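Local coordinates for protein syndapin (Drosophila melanogaster, PDB 3I2W) that probably acts in endocytosis, helping to regulate the internalization of plasma membrane proteins, and here contributes its phospholipid-binding, homodimeric F-BAR domain, at residues 74-79 against 251-255; 86-90 against 236-240; 2-6 against 207-212; 122-127 against 211-217. All coordinates share one frame; numbering follows the deposited sequence.

Contact 1: 74-79 against 251-255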
loop_
_atom_site.group_PDB
_atom_site.type_symbol
_atom_site.label_atom_id
_atom_site.label_comp_id
_atom_site.label_asym_id
_atom_site.label_seq_id
_atom_site.Cartn_x
_atom_site.Cartn_y
_atom_site.Cartn_z
ATOM N N THR B 74 -15.064 10.897 7.450
ATOM C CA THR B 74 -15.738 9.660 7.738
ATOM C C THR B 74 -15.403 8.581 6.684
ATOM O O THR B 74 -15.101 7.485 7.061
ATOM C CB THR B 74 -17.233 9.927 7.893
ATOM O OG1 THR B 74 -17.447 10.349 9.236
ATOM C CG2 THR B 74 -18.069 8.708 7.636
ATOM N N GLU B 75 -15.440 8.928 5.387
ATOM C CA GLU B 75 -15.025 8.054 4.273
ATOM C C GLU B 75 -13.676 7.398 4.519
ATOM O O GLU B 75 -13.533 6.183 4.450
ATOM C CB GLU B 75 -14.872 8.835 2.996
ATOM C CG GLU B 75 -14.639 7.955 1.842
ATOM C CD GLU B 75 -13.193 7.913 1.275
ATOM O OE1 GLU B 75 -12.277 8.674 1.694
ATOM O OE2 GLU B 75 -13.024 7.078 0.332
ATOM N N SER B 76 -12.687 8.212 4.806
ATOM C CA SER B 76 -11.377 7.718 4.950
ATOM C C SER B 76 -11.302 6.865 6.222
ATOM O O SER B 76 -10.343 6.122 6.429
ATOM C CB SER B 76 -10.435 8.903 5.041
ATOM O OG SER B 76 -10.634 9.584 6.276
ATOM N N GLU B 77 -12.277 6.988 7.108
ATOM C CA GLU B 77 -12.160 6.223 8.317
ATOM C C GLU B 77 -12.617 4.797 8.066
ATOM O O GLU B 77 -11.987 3.825 8.477
ATOM C CB GLU B 77 -12.823 6.929 9.509
ATOM C CG GLU B 77 -11.729 7.712 10.257
ATOM C CD GLU B 77 -12.163 8.577 11.455
ATOM O OE1 GLU B 77 -11.237 9.262 12.012
ATOM O OE2 GLU B 77 -13.378 8.598 11.847
ATOM N N ARG B 78 -13.695 4.704 7.320
ATOM C CA ARG B 78 -14.266 3.473 6.932
ATOM C C ARG B 78 -13.296 2.764 5.987
ATOM O O ARG B 78 -13.217 1.542 5.980
ATOM C CB ARG B 78 -15.590 3.743 6.218
ATOM C CG ARG B 78 -16.743 4.333 7.050
ATOM C CD ARG B 78 -17.669 3.274 7.697
ATOM N NE ARG B 78 -18.739 3.949 8.454
ATOM C CZ ARG B 78 -18.555 4.770 9.503
ATOM N NH1 ARG B 78 -17.328 5.034 9.967
ATOM N NH2 ARG B 78 -19.612 5.319 10.086
ATOM N N ILE B 79 -12.536 3.526 5.202
ATOM C CA ILE B 79 -11.636 2.900 4.267
ATOM C C ILE B 79 -10.502 2.274 5.063
ATOM O O ILE B 79 -10.087 1.109 4.784
ATOM C CB ILE B 79 -11.076 3.854 3.218
ATOM C CG1 ILE B 79 -12.117 4.141 2.154
ATOM C CG2 ILE B 79 -9.887 3.197 2.537
ATOM C CD1 ILE B 79 -12.452 2.924 1.404
ATOM N N ILE B 251 -20.161 2.542 2.393
ATOM C CA ILE B 251 -19.274 3.695 2.542
ATOM C C ILE B 251 -19.521 4.867 1.560
ATOM O O ILE B 251 -19.679 5.991 2.000
ATOM C CB ILE B 251 -17.827 3.256 2.387
ATOM C CG1 ILE B 251 -17.350 2.647 3.653
ATOM C CG2 ILE B 251 -16.920 4.420 2.130
ATOM C CD1 ILE B 251 -17.011 1.254 3.531
ATOM N N TYR B 252 -19.553 4.588 0.257
ATOM C CA TYR B 252 -19.847 5.591 -0.747
ATOM C C TYR B 252 -21.326 6.026 -0.747
ATOM O O TYR B 252 -21.596 7.190 -0.762
ATOM C CB TYR B 252 -19.246 5.214 -2.113
ATOM C CG TYR B 252 -17.780 5.177 -1.902
ATOM C CD1 TYR B 252 -16.994 6.307 -2.021
ATOM C CD2 TYR B 252 -17.184 4.042 -1.423
ATOM C CE1 TYR B 252 -15.650 6.270 -1.727
ATOM C CE2 TYR B 252 -15.856 4.009 -1.126
ATOM C CZ TYR B 252 -15.101 5.113 -1.255
ATOM O OH TYR B 252 -13.768 4.993 -0.906
ATOM N N GLU B 253 -22.268 5.110 -0.678
ATOM C CA GLU B 253 -23.633 5.480 -0.563
ATOM C C GLU B 253 -23.811 6.566 0.538
ATOM O O GLU B 253 -24.421 7.612 0.334
ATOM C CB GLU B 253 -24.455 4.226 -0.227
ATOM C CG GLU B 253 -25.953 4.556 -0.034
ATOM C CD GLU B 253 -26.841 3.271 0.047
ATOM O OE1 GLU B 253 -26.234 2.120 0.200
ATOM O OE2 GLU B 253 -28.144 3.405 -0.037
ATOM N N GLU B 254 -23.243 6.298 1.698
ATOM C CA GLU B 254 -23.469 7.072 2.876
ATOM C C GLU B 254 -22.716 8.364 2.767
ATOM O O GLU B 254 -23.200 9.435 3.107
ATOM C CB GLU B 254 -22.956 6.303 4.062
ATOM C CG GLU B 254 -22.274 7.200 5.097
ATOM C CD GLU B 254 -21.580 6.455 6.291
ATOM O OE1 GLU B 254 -20.553 5.756 6.158
ATOM O OE2 GLU B 254 -22.042 6.640 7.416
ATOM N N PHE B 255 -21.497 8.266 2.256
ATOM C CA PHE B 255 -20.700 9.439 1.937
ATOM C C PHE B 255 -21.458 10.418 1.064
ATOM O O PHE B 255 -21.365 11.596 1.277
ATOM C CB PHE B 255 -19.405 9.000 1.300
ATOM C CG PHE B 255 -18.486 10.113 0.931
ATOM C CD1 PHE B 255 -18.643 11.393 1.452
ATOM C CD2 PHE B 255 -17.440 9.893 0.062
ATOM C CE1 PHE B 255 -17.784 12.462 1.090
ATOM C CE2 PHE B 255 -16.588 10.944 -0.281
ATOM C CZ PHE B 255 -16.770 12.229 0.232
#
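Tyr252 OH donates to Glu75 OE2 at 2.5 Å, reaching the anti lone pair of that oxygen, the one turned away from OE1, with the carboxylate set 67° to the phenol ring. Glu75 OE1 forms a salt bridge with Arg34 of the second subunit, and this carboxylate therefore serves both the fold of the chain and the dimer. Glu75 CG, anti to the backbone N (chi1 -172°), passes Phe255 CD2 at 3.8 Å; the bend at chi2 then turns the carboxylate to Tyr252. Glu75 CB lies over one face of the Phe255 ring, near its rim. With an alanine in place of Glu75, Tyr252 OH would probably lose its acceptor and Arg34 of the second subunit its counter-charge.

The more exposed flank is held by charge. Arg78 NE lies 3.4 Å from Glu254 OE1, but the oxygen sits well out of the guanidinium plane and no N-H points at it. Thr74 CG2 lies over one face of that guanidinium, toward its rim. Further in, the base of the Arg78 chain packs on Ile251, while Ile79 CD1 comes in at the edge of the Tyr252 ring, 3.4 Å from Tyr252 OH. The local axes of 74-79 and 251-255 pass 9.9 Å apart at 169°: this is antiparallel helix packing in the F-BAR bundle, where short helix 247-260 lies along helix 63-105 beside the second subunit.

Contact 2: 86-90 against 236-240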
loop_
_atom_site.group_PDB
_atom_site.type_symbol
_atom_site.label_atom_id
_atom_site.label_comp_id
_atom_site.label_asym_id
_atom_site.label_seq_id
_atom_site.Cartn_x
_atom_site.Cartn_y
_atom_site.Cartn_z
ATOM N N ILE B 86 -7.760 -6.137 6.282
ATOM C CA ILE B 86 -6.940 -6.897 5.382
ATOM C C ILE B 86 -5.613 -7.175 6.082
ATOM O O ILE B 86 -5.104 -8.283 6.085
ATOM C CB ILE B 86 -6.681 -6.154 4.103
ATOM C CG1 ILE B 86 -7.989 -5.847 3.410
ATOM C CG2 ILE B 86 -5.864 -6.986 3.168
ATOM C CD1 ILE B 86 -7.774 -5.122 2.141
ATOM N N LYS B 87 -5.052 -6.181 6.726
ATOM C CA LYS B 87 -3.866 -6.433 7.541
ATOM C C LYS B 87 -4.096 -7.579 8.533
ATOM O O LYS B 87 -3.227 -8.415 8.773
ATOM C CB LYS B 87 -3.498 -5.157 8.274
ATOM C CG LYS B 87 -2.310 -5.324 9.120
ATOM C CD LYS B 87 -2.665 -5.238 10.572
ATOM C CE LYS B 87 -1.574 -5.889 11.385
ATOM N NZ LYS B 87 -1.899 -5.623 12.815
ATOM N N ASP B 88 -5.282 -7.616 9.117
ATOM C CA ASP B 88 -5.525 -8.541 10.173
ATOM C C ASP B 88 -5.835 -9.881 9.578
ATOM O O ASP B 88 -5.320 -10.923 10.054
ATOM C CB ASP B 88 -6.631 -8.052 11.104
ATOM C CG ASP B 88 -6.106 -7.097 12.223
ATOM O OD1 ASP B 88 -4.882 -6.842 12.399
ATOM O OD2 ASP B 88 -6.959 -6.557 12.950
ATOM N N ASN B 89 -6.648 -9.884 8.528
ATOM C CA ASN B 89 -6.793 -11.149 7.809
ATOM C C ASN B 89 -5.523 -11.788 7.300
ATOM O O ASN B 89 -5.406 -12.990 7.408
ATOM C CB ASN B 89 -7.800 -11.075 6.676
ATOM C CG ASN B 89 -9.187 -10.963 7.185
ATOM O OD1 ASN B 89 -9.459 -11.252 8.360
ATOM N ND2 ASN B 89 -10.072 -10.486 6.349
ATOM N N LEU B 90 -4.586 -11.006 6.740
ATOM C CA LEU B 90 -3.366 -11.568 6.192
ATOM C C LEU B 90 -2.604 -12.139 7.349
ATOM O O LEU B 90 -2.105 -13.236 7.267
ATOM C CB LEU B 90 -2.513 -10.536 5.489
ATOM C CG LEU B 90 -3.038 -9.895 4.217
ATOM C CD1 LEU B 90 -2.090 -8.825 3.814
ATOM C CD2 LEU B 90 -3.243 -10.834 3.076
ATOM N N VAL B 236 -4.879 -15.728 0.196
ATOM C CA VAL B 236 -4.368 -14.384 0.107
ATOM C C VAL B 236 -5.332 -13.588 -0.744
ATOM O O VAL B 236 -5.879 -12.539 -0.297
ATOM C CB VAL B 236 -3.011 -14.325 -0.576
ATOM C CG1 VAL B 236 -2.598 -12.906 -0.714
ATOM C CG2 VAL B 236 -1.974 -14.995 0.245
ATOM N N HIS B 237 -5.549 -14.087 -1.953
ATOM C CA HIS B 237 -6.484 -13.501 -2.861
ATOM C C HIS B 237 -7.760 -13.109 -2.137
ATOM O O HIS B 237 -8.071 -11.969 -2.087
ATOM C CB HIS B 237 -6.755 -14.493 -3.952
ATOM C CG HIS B 237 -7.650 -13.982 -5.032
ATOM N ND1 HIS B 237 -9.023 -14.026 -4.940
ATOM C CD2 HIS B 237 -7.366 -13.475 -6.255
ATOM C CE1 HIS B 237 -9.544 -13.518 -6.038
ATOM N NE2 HIS B 237 -8.562 -13.180 -6.857
ATOM N N SER B 238 -8.495 -14.029 -1.537
ATOM C CA SER B 238 -9.639 -13.621 -0.660
ATOM C C SER B 238 -9.454 -12.421 0.209
ATOM O O SER B 238 -10.338 -11.609 0.346
ATOM C CB SER B 238 -10.029 -14.744 0.267
ATOM O OG SER B 238 -10.382 -15.728 -0.658
ATOM N N CYS B 239 -8.317 -12.353 0.873
ATOM C CA CYS B 239 -8.083 -11.250 1.772
ATOM C C CYS B 239 -8.030 -9.930 1.049
ATOM O O CYS B 239 -8.390 -8.939 1.601
ATOM C CB CYS B 239 -6.763 -11.421 2.473
ATOM S SG CYS B 239 -6.750 -12.765 3.517
ATOM N N LEU B 240 -7.546 -9.927 -0.173
ATOM C CA LEU B 240 -7.281 -8.701 -0.863
ATOM C C LEU B 240 -8.405 -8.288 -1.796
ATOM O O LEU B 240 -8.429 -7.179 -2.260
ATOM C CB LEU B 240 -5.996 -8.817 -1.684
ATOM C CG LEU B 240 -4.635 -8.580 -1.061
ATOM C CD1 LEU B 240 -4.635 -9.342 0.107
ATOM C CD2 LEU B 240 -3.603 -9.186 -1.965
#
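In the antiparallel helix pair where the last turn of helix 169-240 lies against helix 63-105, Leu90 and Cys239 make the central touch: Leu90 CD2 stands 3.6 Å from Cys239 CB. The same methyl meets Leu240 CD1, also at 3.6 Å, and the two leucine side chains cross at about a right angle. Leu90 CG is anti to its own carbonyl carbon (chi1 -66°), and chi2 sends CD1 on as the extended branch and leaves CD2 turned to the other helix.

The local axes run 9.4 Å apart at 166°, an antiparallel pair within the long helical bundle of the F-BAR domain. No hydrogen bond or salt bridge joins the two segments, and apolar packing does the work. Arg34 and Ile31 of helix 11-58 in the same chain also touch Leu90, so a third helix closes over this side, while Leu240 packs on Glu75 of the second subunit.

Nearest in backbone are Ile86 and Cys239, whose CA atoms are 5.8 Å apart. Ile86 brings both branches up to the carbonyl, CG1 and CG2 each lying 3.6 Å from Cys239 O, and CG2 goes on to Leu240 CD1 at 4.1 Å. Trimming Ile86 to an alanine would probably open a gap beside Cys239 O and strip Leu240 CD1 of one apolar neighbour. On the partly exposed flank, Cys239 SG rests against Asn89 CB at 3.7 Å.

Contact 3: 2-6 against 207-212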
loop_
_atom_site.group_PDB
_atom_site.type_symbol
_atom_site.label_atom_id
_atom_site.label_comp_id
_atom_site.label_asym_id
_atom_site.label_seq_id
_atom_site.Cartn_x
_atom_site.Cartn_y
_atom_site.Cartn_z
ATOM N N ASP B 2 26.054 -34.063 -14.714
ATOM C CA ASP B 2 25.095 -33.564 -13.759
ATOM C C ASP B 2 23.949 -34.569 -13.499
ATOM O O ASP B 2 23.113 -34.327 -12.628
ATOM C CB ASP B 2 24.541 -32.207 -14.272
ATOM C CG ASP B 2 23.876 -32.321 -15.688
ATOM O OD1 ASP B 2 24.454 -33.016 -16.584
ATOM O OD2 ASP B 2 22.780 -31.735 -15.905
ATOM N N SER B 3 23.913 -35.686 -14.229
ATOM C CA SER B 3 22.834 -36.659 -14.136
ATOM C C SER B 3 22.517 -37.075 -12.728
ATOM O O SER B 3 23.368 -37.531 -11.975
ATOM C CB SER B 3 23.146 -37.933 -14.960
ATOM O OG SER B 3 22.186 -39.024 -14.826
ATOM N N PHE B 4 21.244 -37.006 -12.403
ATOM C CA PHE B 4 20.717 -37.620 -11.186
ATOM C C PHE B 4 21.338 -38.985 -10.810
ATOM O O PHE B 4 21.578 -39.301 -9.649
ATOM C CB PHE B 4 19.194 -37.764 -11.312
ATOM C CG PHE B 4 18.585 -38.556 -10.198
ATOM C CD1 PHE B 4 18.403 -37.990 -8.950
ATOM C CD2 PHE B 4 18.235 -39.893 -10.386
ATOM C CE1 PHE B 4 17.844 -38.737 -7.949
ATOM C CE2 PHE B 4 17.705 -40.616 -9.397
ATOM C CZ PHE B 4 17.490 -40.046 -8.173
ATOM N N TRP B 5 21.553 -39.805 -11.814
ATOM C CA TRP B 5 21.985 -41.175 -11.606
ATOM C C TRP B 5 23.428 -41.401 -11.103
ATOM O O TRP B 5 23.728 -42.437 -10.527
ATOM C CB TRP B 5 21.675 -41.919 -12.868
ATOM C CG TRP B 5 20.210 -42.012 -13.027
ATOM C CD1 TRP B 5 19.433 -41.364 -13.928
ATOM C CD2 TRP B 5 19.326 -42.791 -12.219
ATOM N NE1 TRP B 5 18.121 -41.722 -13.764
ATOM C CE2 TRP B 5 18.037 -42.619 -12.735
ATOM C CE3 TRP B 5 19.520 -43.677 -11.143
ATOM C CZ2 TRP B 5 16.937 -43.256 -12.197
ATOM C CZ3 TRP B 5 18.429 -44.323 -10.611
ATOM C CH2 TRP B 5 17.150 -44.102 -11.122
ATOM N N GLU B 6 24.252 -40.378 -11.309
ATOM C CA GLU B 6 25.596 -40.159 -10.789
ATOM C C GLU B 6 25.713 -40.067 -9.252
ATOM O O GLU B 6 24.880 -39.494 -8.601
ATOM C CB GLU B 6 25.983 -38.809 -11.358
ATOM C CG GLU B 6 27.335 -38.692 -12.018
ATOM C CD GLU B 6 27.552 -39.691 -13.120
ATOM O OE1 GLU B 6 26.691 -39.811 -14.043
ATOM O OE2 GLU B 6 28.616 -40.353 -13.050
ATOM N N TYR B 207 19.252 -50.947 -8.716
ATOM C CA TYR B 207 19.618 -49.575 -8.395
ATOM C C TYR B 207 18.477 -48.672 -8.811
ATOM O O TYR B 207 17.899 -48.001 -7.991
ATOM C CB TYR B 207 20.886 -49.200 -9.164
ATOM C CG TYR B 207 21.393 -47.757 -9.044
ATOM C CD1 TYR B 207 21.433 -47.114 -7.827
ATOM C CD2 TYR B 207 21.903 -47.093 -10.143
ATOM C CE1 TYR B 207 21.904 -45.831 -7.707
ATOM C CE2 TYR B 207 22.395 -45.820 -10.023
ATOM C CZ TYR B 207 22.383 -45.183 -8.802
ATOM O OH TYR B 207 22.837 -43.869 -8.654
ATOM N N ILE B 208 18.143 -48.659 -10.087
ATOM C CA ILE B 208 17.018 -47.897 -10.569
ATOM C C ILE B 208 15.780 -48.065 -9.683
ATOM O O ILE B 208 15.238 -47.084 -9.223
ATOM C CB ILE B 208 16.778 -48.166 -12.055
ATOM C CG1 ILE B 208 18.116 -47.908 -12.760
ATOM C CG2 ILE B 208 15.680 -47.290 -12.618
ATOM C CD1 ILE B 208 18.119 -47.966 -14.291
ATOM N N GLU B 209 15.360 -49.275 -9.383
ATOM C CA GLU B 209 14.184 -49.413 -8.564
ATOM C C GLU B 209 14.331 -48.683 -7.266
ATOM O O GLU B 209 13.496 -47.873 -6.899
ATOM C CB GLU B 209 13.982 -50.835 -8.208
ATOM C CG GLU B 209 12.818 -51.504 -8.864
ATOM C CD GLU B 209 12.526 -52.811 -8.110
ATOM O OE1 GLU B 209 11.384 -52.954 -7.595
ATOM O OE2 GLU B 209 13.470 -53.662 -7.991
ATOM N N ASP B 210 15.390 -49.001 -6.551
ATOM C CA ASP B 210 15.717 -48.328 -5.305
ATOM C C ASP B 210 15.704 -46.789 -5.364
ATOM O O ASP B 210 14.964 -46.133 -4.622
ATOM C CB ASP B 210 17.040 -48.852 -4.777
ATOM C CG ASP B 210 16.950 -50.309 -4.353
ATOM O OD1 ASP B 210 15.820 -50.833 -4.376
ATOM O OD2 ASP B 210 17.989 -50.916 -3.979
HETATM N N MSE B 211 16.499 -46.193 -6.229
HETATM C CA MSE B 211 16.440 -44.793 -6.234
HETATM C C MSE B 211 14.977 -44.286 -6.577
HETATM O O MSE B 211 14.498 -43.318 -5.982
HETATM C CB MSE B 211 17.557 -44.212 -7.097
HETATM C CG MSE B 211 18.995 -44.533 -6.664
HETATM SE SE MSE B 211 19.762 -43.548 -5.360
HETATM C CE MSE B 211 19.614 -44.704 -4.164
ATOM N N THR B 212 14.235 -44.956 -7.463
ATOM C CA THR B 212 12.923 -44.470 -7.887
ATOM C C THR B 212 11.980 -44.381 -6.712
ATOM O O THR B 212 11.099 -43.549 -6.613
ATOM C CB THR B 212 12.411 -45.387 -8.907
ATOM O OG1 THR B 212 13.384 -45.420 -9.955
ATOM C CG2 THR B 212 11.132 -44.889 -9.543
#
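Trp5 turns its indole toward Tyr207 with CG anti to the carbonyl carbon and beside the backbone N (chi1 -68°), while Tyr207 CG, opposite its own backbone N (chi1 176°), swings the phenol out to meet it. The result is a T-shaped pair: the six-membered edge of Trp5 points at the face of Tyr207, with centroids 5.5 Å apart and planes at 74°. At the far end of the same phenol, Tyr207 OH donates to Trp5 O at 2.5 Å, coming in tilted from the carbonyl plane. That hydroxyl is also bonded to Gln127 NE2, which ties it to helix 114-159.

The tip of the indole presses into the helix. Trp5 CZ3 lies 3.6 Å from CB of Met211, a selenomethionine, and Trp5 CH2 reaches Ile208 CG2 at 3.8 Å. Phe4 CD2 sits 3.5 Å above the indole plane, over its centre, so one face of Trp5 is backed by its own neighbour. The backbone that carries Trp5 makes a type I turn from Ser3 to Glu6, and Ser3 OG accepts from Trp5 N at 3.2 Å, an ST turn. Trp5 NE1 donates to Ile277 O of the second subunit. The ST turn, type I turn and T-shaped pair join the segment ahead of helix 11-58 to helix 169-240, beside the second subunit, in the F-BAR domain.

Contact 4: 122-127 against 211-217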
loop_
_atom_site.group_PDB
_atom_site.type_symbol
_atom_site.label_atom_id
_atom_site.label_comp_id
_atom_site.label_asym_id
_atom_site.label_seq_id
_atom_site.Cartn_x
_atom_site.Cartn_y
_atom_site.Cartn_z
ATOM N N LEU B 122 18.425 -42.051 3.222
ATOM C CA LEU B 122 17.757 -43.120 2.573
ATOM C C LEU B 122 18.315 -43.271 1.183
ATOM O O LEU B 122 18.445 -44.387 0.716
ATOM C CB LEU B 122 16.289 -42.844 2.549
ATOM C CG LEU B 122 15.431 -44.016 2.183
ATOM C CD1 LEU B 122 15.510 -45.007 3.298
ATOM C CD2 LEU B 122 14.009 -43.551 1.997
ATOM N N PHE B 123 18.651 -42.174 0.512
ATOM C CA PHE B 123 19.250 -42.253 -0.816
ATOM C C PHE B 123 20.633 -42.872 -0.713
ATOM O O PHE B 123 21.078 -43.623 -1.576
ATOM C CB PHE B 123 19.468 -40.883 -1.387
ATOM C CG PHE B 123 18.358 -40.384 -2.236
ATOM C CD1 PHE B 123 18.015 -41.024 -3.424
ATOM C CD2 PHE B 123 17.675 -39.231 -1.888
ATOM C CE1 PHE B 123 17.005 -40.530 -4.225
ATOM C CE2 PHE B 123 16.675 -38.750 -2.700
ATOM C CZ PHE B 123 16.345 -39.393 -3.873
ATOM N N LYS B 124 21.342 -42.515 0.341
ATOM C CA LYS B 124 22.703 -42.894 0.435
ATOM C C LYS B 124 22.685 -44.388 0.562
ATOM O O LYS B 124 23.489 -45.043 -0.030
ATOM C CB LYS B 124 23.349 -42.216 1.633
ATOM C CG LYS B 124 24.835 -42.287 1.676
ATOM C CD LYS B 124 25.329 -42.020 3.063
ATOM C CE LYS B 124 26.823 -42.295 3.153
ATOM N NZ LYS B 124 27.577 -41.383 2.216
ATOM N N LYS B 125 21.729 -44.930 1.307
ATOM C CA LYS B 125 21.621 -46.362 1.515
ATOM C C LYS B 125 21.235 -47.017 0.200
ATOM O O LYS B 125 21.899 -47.875 -0.323
ATOM C CB LYS B 125 20.549 -46.594 2.522
ATOM C CG LYS B 125 20.932 -47.606 3.590
ATOM C CD LYS B 125 19.687 -48.228 4.227
ATOM C CE LYS B 125 18.769 -48.699 3.125
ATOM N NZ LYS B 125 17.925 -49.738 3.695
ATOM N N ALA B 126 20.146 -46.574 -0.364
ATOM C CA ALA B 126 19.805 -46.940 -1.699
ATOM C C ALA B 126 20.957 -46.920 -2.713
ATOM O O ALA B 126 20.875 -47.623 -3.682
ATOM C CB ALA B 126 18.707 -46.040 -2.156
ATOM N N GLN B 127 22.010 -46.112 -2.549
ATOM C CA GLN B 127 22.989 -45.948 -3.636
ATOM C C GLN B 127 24.262 -46.705 -3.315
ATOM O O GLN B 127 25.042 -47.029 -4.222
ATOM C CB GLN B 127 23.302 -44.475 -3.845
ATOM C CG GLN B 127 24.053 -44.155 -5.100
ATOM C CD GLN B 127 24.286 -42.674 -5.287
ATOM O OE1 GLN B 127 24.921 -41.985 -4.449
ATOM N NE2 GLN B 127 23.803 -42.160 -6.428
HETATM N N MSE B 211 16.499 -46.193 -6.229
HETATM C CA MSE B 211 16.440 -44.793 -6.234
HETATM C C MSE B 211 14.977 -44.286 -6.577
HETATM O O MSE B 211 14.498 -43.318 -5.982
HETATM C CB MSE B 211 17.557 -44.212 -7.097
HETATM C CG MSE B 211 18.995 -44.533 -6.664
HETATM SE SE MSE B 211 19.762 -43.548 -5.360
HETATM C CE MSE B 211 19.614 -44.704 -4.164
ATOM N N THR B 212 14.235 -44.956 -7.463
ATOM C CA THR B 212 12.923 -44.470 -7.887
ATOM C C THR B 212 11.980 -44.381 -6.712
ATOM O O THR B 212 11.099 -43.549 -6.613
ATOM C CB THR B 212 12.411 -45.387 -8.907
ATOM O OG1 THR B 212 13.384 -45.420 -9.955
ATOM C CG2 THR B 212 11.132 -44.889 -9.543
ATOM N N SER B 213 12.242 -45.210 -5.753
ATOM C CA SER B 213 11.319 -45.417 -4.738
ATOM C C SER B 213 11.534 -44.311 -3.747
ATOM O O SER B 213 10.583 -43.792 -3.190
ATOM C CB SER B 213 11.628 -46.765 -4.165
ATOM O OG SER B 213 10.920 -46.912 -2.990
ATOM N N VAL B 214 12.798 -43.963 -3.520
ATOM C CA VAL B 214 13.191 -42.875 -2.599
ATOM C C VAL B 214 12.809 -41.549 -3.204
ATOM O O VAL B 214 12.339 -40.688 -2.499
ATOM C CB VAL B 214 14.690 -42.859 -2.329
ATOM C CG1 VAL B 214 15.055 -41.699 -1.487
ATOM C CG2 VAL B 214 15.065 -44.076 -1.587
ATOM N N PHE B 215 12.983 -41.408 -4.514
ATOM C CA PHE B 215 12.704 -40.181 -5.199
ATOM C C PHE B 215 11.245 -39.858 -5.106
ATOM O O PHE B 215 10.864 -38.712 -4.989
ATOM C CB PHE B 215 13.026 -40.343 -6.655
ATOM C CG PHE B 215 12.813 -39.103 -7.470
ATOM C CD1 PHE B 215 13.639 -37.997 -7.313
ATOM C CD2 PHE B 215 11.827 -39.055 -8.430
ATOM C CE1 PHE B 215 13.456 -36.860 -8.070
ATOM C CE2 PHE B 215 11.666 -37.931 -9.245
ATOM C CZ PHE B 215 12.458 -36.835 -9.056
ATOM N N GLU B 216 10.412 -40.877 -5.156
ATOM C CA GLU B 216 9.007 -40.616 -5.251
ATOM C C GLU B 216 8.478 -40.234 -3.873
ATOM O O GLU B 216 7.496 -39.464 -3.781
ATOM C CB GLU B 216 8.256 -41.755 -5.939
ATOM C CG GLU B 216 8.276 -41.652 -7.484
ATOM C CD GLU B 216 7.648 -40.345 -8.051
ATOM O OE1 GLU B 216 6.661 -39.854 -7.433
ATOM O OE2 GLU B 216 8.130 -39.805 -9.111
ATOM N N LYS B 217 9.133 -40.711 -2.817
ATOM C CA LYS B 217 8.827 -40.245 -1.492
ATOM C C LYS B 217 8.956 -38.712 -1.438
ATOM O O LYS B 217 8.164 -38.006 -0.746
ATOM C CB LYS B 217 9.772 -40.853 -0.468
ATOM C CG LYS B 217 9.336 -42.201 0.115
ATOM C CD LYS B 217 10.512 -42.994 0.776
ATOM C CE LYS B 217 10.082 -44.358 1.489
ATOM N NZ LYS B 217 9.534 -45.261 0.405
#
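Val214 CG1 sits squarely over the Phe123 ring, 3.3 Å from its centroid and only 2° off the ring normal, so that the methyl is nearly equidistant from all six carbons. This CH-pi contact is the packed heart of the helix pair. The valine holds its branches apart: with CG1 anti to the backbone N (chi1 176°), one methyl covers the ring while the other, CG2, turns to Leu122 CD2 at 3.8 Å. At the edge of the same ring Met211, whose chain bends at chi2 and chi3, places its selenium 3.6 Å from Phe123 CD1, a Met-aromatic contact. Its terminal methyl points toward Ala126, but it is modelled too close there for its exact place to be trusted. Phe123 also stacks on Tyr10, and its tip, CZ, comes within 4.0 Å of Phe215 CA.

Toward solvent the contact thins out. Here the partly exposed Leu122 CD2 leans on the aliphatic part of the exposed Lys217 side chain, 3.7 Å from Lys217 CD, and the two side chains cross at about a right angle. The local helix axes run 9.5 Å apart at 169°, antiparallel, with Ala126 facing Met211 and Phe123 facing Val214. Gln127 CB lies beside the selenium of Met211; its amide is engaged by Tyr207 OH and Gly8 N. No hydrogen bond crosses between the two segments, which implies that helices 114-159 and 169-240 are joined here by apolar, CH-pi and Met-aromatic contacts, while the Gln127 amide and Thr212 OG1 have their partners outside this interface.

From the N terminus, contact 3 comes first: segment 2-6 waits about 200 residues for its partner on helix 169-240. Helix 63-105 then supplies contact 1 and, farther along, contact 2, and helix 114-159 supplies contact 4. Helix 169-240 returns to close contact 4 and then contact 2, and helix 247-260 closes contact 1, so contact 4 lies within the loop of contact 2, and contact 2 within that of contact 1. Contact 3 crosses all three. Contacts 3 and 4 share Met211 and Thr212, and their centres are 8 Å apart; contact 1 lies on the opposite side of the chain's centre from both, about 60 Å from contact 4 between centres. All four adjoin the second subunit.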